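Local coordinates for protein indole-3-acetic acid-amido synthetase GH3.15 (Arabidopsis thaliana, PDB 6E1Q) that couples glutamine and possibly cysteine to the auxin precursor indole-3-butyric acid in an ATP-dependent reaction, and likewise conjugates the herbicide 4-(2,4-dichlorophenoxy)butanoate with glutamine, at residues Phe146-Ser151 against Ser550-Tyr555; Ser165-Ile170 against Pro185-Thr190; Asn450-Leu455 against Leu460-Phe465. All coordinates share one frame; numbering follows the deposited sequence.

Interaction 1 (Phe146-Ser151 against Ser550-Tyr555); sequences FVTRES and SSVSQY
Gripped twice by Gln554, the hydroxyl of Ser551 braces the bend that sets Val552 and Ser553 against Phe146 and Thr148. Ser551 OG accepts from the backbone N of Gln554 at 3.1 Å, a bent bond of 139° that makes an ST motif. It also donates to OE1 of the same glutamine at 3.0 Å, meeting a lone pair in the carbonyl plane. Gln554 NE2 is bonded in turn to the backbone O of Thr96. This bend is a type I beta turn, closed by a bond of 3.3 Å from Tyr555 N to Val552 O, and it brings a loop of the GH3 C-terminal domain onto one of the N-terminal, adenylating domain of the ANL clan. Val552 straddles the interface with its two methyls. CG1, opposite the backbone N at chi1 -178°, approaches CE1 of the Phe146 ring obliquely at 4.2 Å, while CG2, beside the backbone N, meets Thr148 CG2 at 3.7 Å, the side chains crossing at about a right angle. Ser553 adds its CB, 3.6 Å from the carbonyl O of Phe146. Behind the contact, the Phe146 ring is covered by Met198 and Gln201 of helix 194-207, and Val552 rests on Leu546 of helix 537-547.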
loop_
_atom_site.group_PDB
_atom_site.type_symbol
_atom_site.label_atom_id
_atom_site.label_comp_id
_atom_site.label_asym_id
_atom_site.label_seq_id
_atom_site.Cartn_x
_atom_site.Cartn_y
_atom_site.Cartn_z
ATOM N N PHE A 146 -4.330 -5.398 11.569
ATOM C CA PHE A 146 -3.881 -6.188 12.703
ATOM C C PHE A 146 -2.671 -7.016 12.294
ATOM O O PHE A 146 -2.431 -7.259 11.113
ATOM C CB PHE A 146 -5.011 -7.049 13.293
ATOM C CG PHE A 146 -5.818 -7.808 12.278
ATOM C CD1 PHE A 146 -5.328 -8.977 11.712
ATOM C CD2 PHE A 146 -7.092 -7.379 11.929
ATOM C CE1 PHE A 146 -6.086 -9.696 10.799
ATOM C CE2 PHE A 146 -7.854 -8.095 11.009
ATOM C CZ PHE A 146 -7.348 -9.252 10.444
ATOM N N VAL A 147 -1.886 -7.402 13.295
ATOM C CA VAL A 147 -0.642 -8.134 13.094
ATOM C C VAL A 147 -0.774 -9.519 13.716
ATOM O O VAL A 147 -1.338 -9.669 14.806
ATOM C CB VAL A 147 0.559 -7.363 13.680
ATOM C CG1 VAL A 147 0.276 -6.939 15.102
ATOM C CG2 VAL A 147 1.794 -8.226 13.653
ATOM N N THR A 148 -0.256 -10.530 13.016
ATOM C CA THR A 148 -0.418 -11.922 13.416
ATOM C C THR A 148 0.842 -12.535 14.009
ATOM O O THR A 148 0.758 -13.620 14.598
ATOM C CB THR A 148 -0.872 -12.773 12.222
ATOM O OG1 THR A 148 0.182 -12.850 11.252
ATOM C CG2 THR A 148 -2.098 -12.151 11.583
ATOM N N ARG A 149 1.992 -11.879 13.865
ATOM C CA ARG A 149 3.228 -12.320 14.492
ATOM C C ARG A 149 4.271 -11.218 14.363
ATOM O O ARG A 149 4.146 -10.294 13.546
ATOM C CB ARG A 149 3.754 -13.630 13.879
ATOM C CG ARG A 149 4.224 -13.470 12.458
ATOM C CD ARG A 149 4.878 -14.726 11.875
ATOM N NE ARG A 149 5.653 -14.316 10.706
ATOM C CZ ARG A 149 6.092 -15.121 9.746
ATOM N NH1 ARG A 149 5.844 -16.427 9.791
ATOM N NH2 ARG A 149 6.776 -14.600 8.728
ATOM N N GLU A 150 5.300 -11.341 15.195
ATOM C CA GLU A 150 6.467 -10.476 15.195
ATOM C C GLU A 150 7.657 -11.343 15.594
ATOM O O GLU A 150 7.500 -12.516 15.934
ATOM C CB GLU A 150 6.282 -9.284 16.144
ATOM C CG GLU A 150 5.740 -9.680 17.509
ATOM C CD GLU A 150 5.852 -8.572 18.550
ATOM O OE1 GLU A 150 5.892 -7.383 18.159
ATOM O OE2 GLU A 150 5.893 -8.894 19.761
ATOM N N SER A 151 8.855 -10.767 15.546
ATOM C CA SER A 151 10.046 -11.536 15.885
ATOM C C SER A 151 11.091 -10.593 16.466
ATOM O O SER A 151 10.853 -9.389 16.622
ATOM C CB SER A 151 10.562 -12.294 14.654
ATOM O OG SER A 151 10.720 -11.423 13.537
ATOM N N SER A 550 3.009 -15.238 4.550
ATOM C CA SER A 550 2.758 -13.872 4.104
ATOM C C SER A 550 2.054 -13.071 5.190
ATOM O O SER A 550 1.167 -13.574 5.887
ATOM C CB SER A 550 1.911 -13.846 2.830
ATOM O OG SER A 550 2.644 -14.347 1.742
ATOM N N SER A 551 2.458 -11.810 5.328
ATOM C CA SER A 551 1.811 -10.909 6.272
ATOM C C SER A 551 0.380 -10.616 5.806
ATOM O O SER A 551 0.147 -10.291 4.636
ATOM C CB SER A 551 2.647 -9.629 6.398
ATOM O OG SER A 551 1.880 -8.496 6.757
ATOM N N VAL A 552 -0.586 -10.767 6.713
ATOM C CA VAL A 552 -1.988 -10.520 6.356
ATOM C C VAL A 552 -2.205 -9.056 5.975
ATOM O O VAL A 552 -2.837 -8.737 4.958
ATOM C CB VAL A 552 -2.909 -10.921 7.519
ATOM C CG1 VAL A 552 -4.360 -10.701 7.123
ATOM C CG2 VAL A 552 -2.641 -12.362 7.948
ATOM N N SER A 553 -1.691 -8.136 6.796
ATOM C CA SER A 553 -1.928 -6.708 6.609
ATOM C C SER A 553 -1.126 -6.134 5.457
ATOM O O SER A 553 -1.433 -5.043 4.978
ATOM C CB SER A 553 -1.572 -5.959 7.887
ATOM O OG SER A 553 -0.213 -6.186 8.223
ATOM N N GLN A 554 -0.076 -6.819 5.032
ATOM C CA GLN A 554 0.707 -6.354 3.907
ATOM C C GLN A 554 0.386 -7.128 2.641
ATOM O O GLN A 554 1.022 -6.898 1.611
ATOM C CB GLN A 554 2.200 -6.439 4.241
ATOM C CG GLN A 554 2.664 -5.377 5.250
ATOM C CD GLN A 554 4.031 -5.681 5.882
ATOM O OE1 GLN A 554 4.259 -6.766 6.419
ATOM N NE2 GLN A 554 4.935 -4.710 5.828
ATOM N N TYR A 555 -0.596 -8.029 2.683
ATOM C CA TYR A 555 -0.865 -8.856 1.511
ATOM C C TYR A 555 -1.440 -8.020 0.373
ATOM O O TYR A 555 -2.362 -7.220 0.574
ATOM C CB TYR A 555 -1.826 -9.998 1.842
ATOM C CG TYR A 555 -2.115 -10.847 0.623
ATOM C CD1 TYR A 555 -1.296 -11.933 0.300
ATOM C CD2 TYR A 555 -3.182 -10.546 -0.225
ATOM C CE1 TYR A 555 -1.546 -12.711 -0.838
ATOM C CE2 TYR A 555 -3.436 -11.314 -1.357
ATOM C CZ TYR A 555 -2.614 -12.399 -1.658
ATOM O OH TYR A 555 -2.858 -13.174 -2.786
#

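Interaction 2 (Ser165-Ile170 against Pro185-Thr190); sequences SFLKSI and PHAITT. With CFA ((2,4-dichlorophenoxy)acetic acid), chain D.
Ile188 presses its terminal methyl onto helix backbone: CD1 lies 3.6 Å from Lys168 CA, with the Lys168 N also close. Its CG1 sits beside the backbone N (chi1 -57°) and chi2 is extended, which drives CD1 straight at the helix and leaves CG2 to face the lysine stem. That stem runs across Ile188 at about a right angle, with Lys168 CG 3.9 Å from Ile188 CG2, before the amino group turns away to lie near the like-charged Arg160. Next to it in the helix, Leu167 brings CD1 to 3.8 Å from Ala187 CB, while its CB lies farther from Ile188 CG1. Cutting Ile188 back to an alanine would probably open a gap beside the Lys168 backbone and set the lysine's methylenes free to shift. Within the N-terminal adenylating domain, these apolar touches hold helix 162-172 to the loop that follows strand 181-183, and Leu167 also packs on Leu181 and Val183 of that strand. Inside the loop, His186 ND1 donates to Thr189 O at 3.2 Å; the acceptor lies in the imidazole plane, although the donor stands 38° out of the carbonyl plane. A bond from Thr164 OG1, one helical turn before Lys168, to Ala187 O ties the loop to the helix. On another side of the helix, Phe166 presents a ring face to a bound (2,4-dichlorophenoxy)acetic acid, whose pocket it lines with Val163, Phe325 and Phe332; its CD2 lies 3.6 Å from ligand C3', with the ligand ring displaced toward the phenylalanine's rim.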
loop_
_atom_site.group_PDB
_atom_site.type_symbol
_atom_site.label_atom_id
_atom_site.label_comp_id
_atom_site.label_asym_id
_atom_site.label_seq_id
_atom_site.Cartn_x
_atom_site.Cartn_y
_atom_site.Cartn_z
ATOM N N SER A 165 4.768 0.192 14.580
ATOM C CA SER A 165 5.683 1.095 15.271
ATOM C C SER A 165 5.072 2.482 15.410
ATOM O O SER A 165 5.203 3.129 16.460
ATOM C CB SER A 165 7.009 1.181 14.512
ATOM O OG SER A 165 7.651 -0.074 14.527
ATOM N N PHE A 166 4.411 2.953 14.347
ATOM C CA PHE A 166 3.752 4.252 14.381
ATOM C C PHE A 166 2.658 4.281 15.446
ATOM O O PHE A 166 2.644 5.163 16.312
ATOM C CB PHE A 166 3.189 4.565 12.992
ATOM C CG PHE A 166 2.641 5.956 12.849
ATOM C CD1 PHE A 166 3.472 7.011 12.496
ATOM C CD2 PHE A 166 1.287 6.207 13.029
ATOM C CE1 PHE A 166 2.968 8.295 12.348
ATOM C CE2 PHE A 166 0.776 7.490 12.887
ATOM C CZ PHE A 166 1.618 8.532 12.549
ATOM N N LEU A 167 1.754 3.301 15.415
ATOM C CA LEU A 167 0.653 3.263 16.377
ATOM C C LEU A 167 1.159 3.073 17.798
ATOM O O LEU A 167 0.723 3.769 18.728
ATOM C CB LEU A 167 -0.324 2.143 16.010
ATOM C CG LEU A 167 -1.000 2.356 14.662
ATOM C CD1 LEU A 167 -1.967 1.217 14.366
ATOM C CD2 LEU A 167 -1.710 3.715 14.652
ATOM N N LYS A 168 2.074 2.127 17.994
ATOM C CA LYS A 168 2.607 1.893 19.333
ATOM C C LYS A 168 3.234 3.158 19.913
ATOM O O LYS A 168 3.125 3.424 21.114
ATOM C CB LYS A 168 3.619 0.747 19.289
ATOM C CG LYS A 168 4.102 0.264 20.637
ATOM C CD LYS A 168 5.219 -0.763 20.484
ATOM C CE LYS A 168 6.056 -0.867 21.755
ATOM N NZ LYS A 168 6.177 -2.271 22.242
ATOM N N SER A 169 3.886 3.960 19.082
ATOM C CA SER A 169 4.554 5.122 19.651
ATOM C C SER A 169 3.561 6.209 20.048
ATOM O O SER A 169 3.670 6.780 21.144
ATOM C CB SER A 169 5.585 5.684 18.685
ATOM O OG SER A 169 6.184 6.811 19.294
ATOM N N ILE A 170 2.586 6.511 19.185
ATOM C CA ILE A 170 1.622 7.540 19.560
ATOM C C ILE A 170 0.761 7.054 20.714
ATOM O O ILE A 170 0.309 7.858 21.530
ATOM C CB ILE A 170 0.764 8.002 18.360
ATOM C CG1 ILE A 170 -0.015 6.863 17.733
ATOM C CG2 ILE A 170 1.628 8.642 17.275
ATOM C CD1 ILE A 170 -0.747 7.299 16.469
ATOM N N PRO A 185 -7.418 -4.037 19.142
ATOM C CA PRO A 185 -6.444 -4.450 20.165
ATOM C C PRO A 185 -5.233 -5.157 19.571
ATOM O O PRO A 185 -4.175 -5.201 20.214
ATOM C CB PRO A 185 -7.262 -5.384 21.069
ATOM C CG PRO A 185 -8.381 -5.891 20.180
ATOM C CD PRO A 185 -8.713 -4.726 19.290
ATOM N N HIS A 186 -5.352 -5.677 18.345
ATOM C CA HIS A 186 -4.307 -6.457 17.705
ATOM C C HIS A 186 -3.553 -5.684 16.631
ATOM O O HIS A 186 -2.881 -6.298 15.798
ATOM C CB HIS A 186 -4.898 -7.731 17.115
ATOM C CG HIS A 186 -5.579 -8.591 18.124
ATOM N ND1 HIS A 186 -4.905 -9.165 19.179
ATOM C CD2 HIS A 186 -6.874 -8.962 18.255
ATOM C CE1 HIS A 186 -5.754 -9.862 19.911
ATOM N NE2 HIS A 186 -6.955 -9.758 19.372
ATOM N N ALA A 187 -3.642 -4.353 16.633
ATOM C CA ALA A 187 -2.734 -3.569 15.804
ATOM C C ALA A 187 -1.319 -3.566 16.371
ATOM O O ALA A 187 -0.350 -3.442 15.615
ATOM C CB ALA A 187 -3.241 -2.140 15.663
ATOM N N ILE A 188 -1.182 -3.696 17.688
ATOM C CA ILE A 188 0.116 -3.756 18.351
ATOM C C ILE A 188 0.379 -5.143 18.940
ATOM O O ILE A 188 1.416 -5.754 18.670
ATOM C CB ILE A 188 0.239 -2.655 19.430
ATOM C CG1 ILE A 188 0.016 -1.269 18.810
ATOM C CG2 ILE A 188 1.606 -2.722 20.122
ATOM C CD1 ILE A 188 -0.322 -0.179 19.825
ATOM N N THR A 189 -0.557 -5.661 19.736
ATOM C CA THR A 189 -0.401 -6.984 20.330
ATOM C C THR A 189 -0.786 -8.059 19.322
ATOM O O THR A 189 -1.898 -8.055 18.783
ATOM C CB THR A 189 -1.246 -7.129 21.601
ATOM O OG1 THR A 189 -0.899 -6.097 22.532
ATOM C CG2 THR A 189 -0.999 -8.496 22.257
ATOM N N THR A 190 0.136 -8.983 19.085
ATOM C CA THR A 190 -0.039 -10.043 18.104
ATOM C C THR A 190 -1.230 -10.954 18.438
ATOM O O THR A 190 -1.576 -11.172 19.604
ATOM C CB THR A 190 1.279 -10.828 18.013
ATOM O OG1 THR A 190 2.235 -10.070 17.253
ATOM C CG2 THR A 190 1.108 -12.216 17.426
HETATM C C1 CFA D . 2.941 6.000 5.561
HETATM C C2 CFA D . 1.728 5.718 6.453
HETATM C "C1'" CFA D . 0.691 6.651 8.402
HETATM C "C2'" CFA D . 0.324 5.622 9.263
HETATM C "C3'" CFA D . -0.797 5.764 10.071
HETATM C "C4'" CFA D . -1.545 6.931 10.025
HETATM C "C5'" CFA D . -1.174 7.955 9.172
HETATM CL CL3 CFA D . 1.283 4.112 9.339
HETATM C "C6'" CFA D . -0.058 7.816 8.368
HETATM O O1 CFA D . 3.358 7.179 5.451
HETATM O O2 CFA D . 3.530 5.078 4.930
HETATM O "O1'" CFA D . 1.824 6.549 7.578
HETATM CL CL4 CFA D . -2.989 7.136 11.059
#

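Interaction 3 (Asn450-Leu455 against Leu460-Phe465); sequences NAKLLL and LMLMDF
Apolar contacts dominate between Lys452 and Leu455 of 450-455 and Leu460 and Leu462 of 460-465. Lys452 lends its methylenes: CB lies 4.0 Å from Leu462 CB, and CD comes equally near Leu462 CD2, so that the leucine sits against the lysine stem where the two side chains cross at about a right angle. CG is wedged between its own backbone N and carbonyl carbon (chi1 73°) and the chain is fully extended beyond, which carries the stem across Leu462 and NZ on to two waters. Leu455 covers the start of 460-465, from Leu460 to Leu462. Its CB meets Leu460 CB at 4.0 Å, and its CD1 lies 4.1 Å from the backbone N of Leu462. The direct polar link is slight, a weak but fairly straight bond (164°) of 3.4 Å from Leu460 N to Leu455 O, which closes the short connection between the segments. Water supplies the rest: one molecule accepts from Lys452 NZ at 3.1 Å and donates to Leu462 O at 3.1 Å, and a second joins the same two atoms, though its approach to the carbonyl is doubtfully short. The ammonium group is thereby tied to the strand backbone while also binding Gln307 OE1 of the N-terminal domain. In the GH3 C-terminal domain, the contact packs helix 441-452 and the residues that follow it against strand 461-470, an outermost strand of its mixed sheet; antiparallel strand 477-485 continues the layer, with Leu484 touching Leu455 and Trp482 touching Leu462, and helix 497-510 packs against Ala451 and Leu454.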
loop_
_atom_site.group_PDB
_atom_site.type_symbol
_atom_site.label_atom_id
_atom_site.label_comp_id
_atom_site.label_asym_id
_atom_site.label_seq_id
_atom_site.Cartn_x
_atom_site.Cartn_y
_atom_site.Cartn_z
ATOM N N ASN A 450 -7.459 -1.089 -19.674
ATOM C CA ASN A 450 -8.073 -0.877 -20.984
ATOM C C ASN A 450 -9.042 -1.993 -21.322
ATOM O O ASN A 450 -10.147 -1.738 -21.817
ATOM C CB ASN A 450 -7.012 -0.791 -22.083
ATOM C CG ASN A 450 -6.167 0.464 -21.998
ATOM O OD1 ASN A 450 -5.028 0.488 -22.474
ATOM N ND2 ASN A 450 -6.721 1.512 -21.417
ATOM N N ALA A 451 -8.644 -3.244 -21.075
ATOM C CA ALA A 451 -9.497 -4.354 -21.494
ATOM C C ALA A 451 -10.741 -4.468 -20.622
ATOM O O ALA A 451 -11.824 -4.782 -21.122
ATOM C CB ALA A 451 -8.712 -5.665 -21.478
ATOM N N LYS A 452 -10.616 -4.237 -19.315
ATOM C CA LYS A 452 -11.784 -4.488 -18.464
ATOM C C LYS A 452 -12.895 -3.471 -18.706
ATOM O O LYS A 452 -14.065 -3.758 -18.421
ATOM C CB LYS A 452 -11.379 -4.505 -16.992
ATOM C CG LYS A 452 -11.056 -3.117 -16.400
ATOM C CD LYS A 452 -10.720 -3.239 -14.912
ATOM C CE LYS A 452 -10.356 -1.906 -14.294
ATOM N NZ LYS A 452 -10.117 -2.032 -12.816
ATOM N N LEU A 453 -12.555 -2.302 -19.247
ATOM C CA LEU A 453 -13.564 -1.320 -19.634
ATOM C C LEU A 453 -14.588 -1.898 -20.601
ATOM O O LEU A 453 -15.761 -1.497 -20.581
ATOM C CB LEU A 453 -12.880 -0.116 -20.272
ATOM C CG LEU A 453 -13.617 1.192 -20.075
ATOM C CD1 LEU A 453 -13.335 1.697 -18.655
ATOM C CD2 LEU A 453 -13.166 2.182 -21.132
ATOM N N LEU A 454 -14.182 -2.848 -21.445
ATOM C CA LEU A 454 -15.122 -3.417 -22.408
ATOM C C LEU A 454 -16.258 -4.167 -21.730
ATOM O O LEU A 454 -17.286 -4.411 -22.366
ATOM C CB LEU A 454 -14.397 -4.357 -23.365
ATOM C CG LEU A 454 -13.794 -3.704 -24.619
ATOM C CD1 LEU A 454 -12.843 -2.577 -24.253
ATOM C CD2 LEU A 454 -13.088 -4.747 -25.452
ATOM N N LEU A 455 -16.086 -4.566 -20.470
ATOM C CA LEU A 455 -17.158 -5.265 -19.771
ATOM C C LEU A 455 -18.241 -4.334 -19.233
ATOM O O LEU A 455 -19.341 -4.812 -18.946
ATOM C CB LEU A 455 -16.605 -6.072 -18.598
ATOM C CG LEU A 455 -15.462 -7.058 -18.793
ATOM C CD1 LEU A 455 -14.805 -7.313 -17.429
ATOM C CD2 LEU A 455 -15.939 -8.353 -19.438
ATOM N N LEU A 460 -20.740 -6.221 -16.147
ATOM C CA LEU A 460 -19.763 -7.088 -15.521
ATOM C C LEU A 460 -18.601 -6.234 -15.039
ATOM O O LEU A 460 -18.318 -5.165 -15.598
ATOM C CB LEU A 460 -19.284 -8.166 -16.493
ATOM C CG LEU A 460 -20.382 -9.160 -16.831
ATOM C CD1 LEU A 460 -19.961 -10.061 -17.961
ATOM C CD2 LEU A 460 -20.730 -9.963 -15.565
ATOM N N MET A 461 -17.950 -6.699 -13.987
ATOM C CA MET A 461 -16.822 -6.000 -13.383
ATOM C C MET A 461 -15.688 -6.991 -13.159
ATOM O O MET A 461 -15.927 -8.148 -12.795
ATOM C CB MET A 461 -17.219 -5.346 -12.038
ATOM C CG MET A 461 -16.206 -4.310 -11.511
ATOM S SD MET A 461 -16.611 -3.607 -9.879
ATOM C CE MET A 461 -17.225 -1.992 -10.355
ATOM N N LEU A 462 -14.455 -6.545 -13.390
ATOM C CA LEU A 462 -13.300 -7.355 -13.043
ATOM C C LEU A 462 -12.990 -7.130 -11.563
ATOM O O LEU A 462 -12.733 -5.994 -11.153
ATOM C CB LEU A 462 -12.115 -6.985 -13.934
ATOM C CG LEU A 462 -10.815 -7.701 -13.601
ATOM C CD1 LEU A 462 -10.976 -9.216 -13.829
ATOM C CD2 LEU A 462 -9.665 -7.115 -14.453
ATOM N N MET A 463 -13.049 -8.192 -10.752
ATOM C CA MET A 463 -12.795 -8.020 -9.318
ATOM C C MET A 463 -11.316 -8.101 -8.969
ATOM O O MET A 463 -10.854 -7.383 -8.078
ATOM C CB MET A 463 -13.564 -9.058 -8.514
ATOM C CG MET A 463 -15.008 -9.205 -8.985
ATOM S SD MET A 463 -16.076 -7.810 -8.562
ATOM C CE MET A 463 -16.319 -8.068 -6.807
ATOM N N ASP A 464 -10.567 -8.992 -9.616
ATOM C CA ASP A 464 -9.134 -9.117 -9.367
ATOM C C ASP A 464 -8.547 -9.883 -10.543
ATOM O O ASP A 464 -9.279 -10.530 -11.298
ATOM C CB ASP A 464 -8.836 -9.852 -8.037
ATOM C CG ASP A 464 -7.626 -9.263 -7.284
ATOM O OD1 ASP A 464 -6.870 -8.473 -7.872
ATOM O OD2 ASP A 464 -7.478 -9.520 -6.075
ATOM N N PHE A 465 -7.223 -9.820 -10.682
ATOM C CA PHE A 465 -6.546 -10.580 -11.722
ATOM C C PHE A 465 -5.123 -10.905 -11.291
ATOM O O PHE A 465 -4.546 -10.248 -10.425
ATOM C CB PHE A 465 -6.516 -9.828 -13.058
ATOM C CG PHE A 465 -5.484 -8.743 -13.110
ATOM C CD1 PHE A 465 -5.786 -7.463 -12.662
ATOM C CD2 PHE A 465 -4.215 -9.001 -13.606
ATOM C CE1 PHE A 465 -4.839 -6.454 -12.715
ATOM C CE2 PHE A 465 -3.255 -8.002 -13.643
ATOM C CZ PHE A 465 -3.567 -6.736 -13.191
HETATM O O HOH W 1 -12.907 -2.902 -11.717
HETATM O O HOH W 2 -10.584 -4.819 -11.268
#

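Interactions 1 and 2 adjoin, their centres 12 Å apart: Val147 N lies 2.9 Å from His186 O, probably a hydrogen bond, and Glu150 packs on Thr190. The loop 185-190 thus carries helix 162-172 on one flank and the 146-151 segment on another. Both border the ligand region. Phe166 of interaction 2 touches one bound (2,4-dichlorophenoxy)acetic acid, and the Ser553 side chain of interaction 1 lies about 7 Å from a second molecule of this ligand and about 9 Å from the side chain of the ATP-binding Ser98. Interaction 3 lies away from these sites, its centre 30 Å from that of interaction 1, yet it belongs to the same C-terminal domain as segment 550-555.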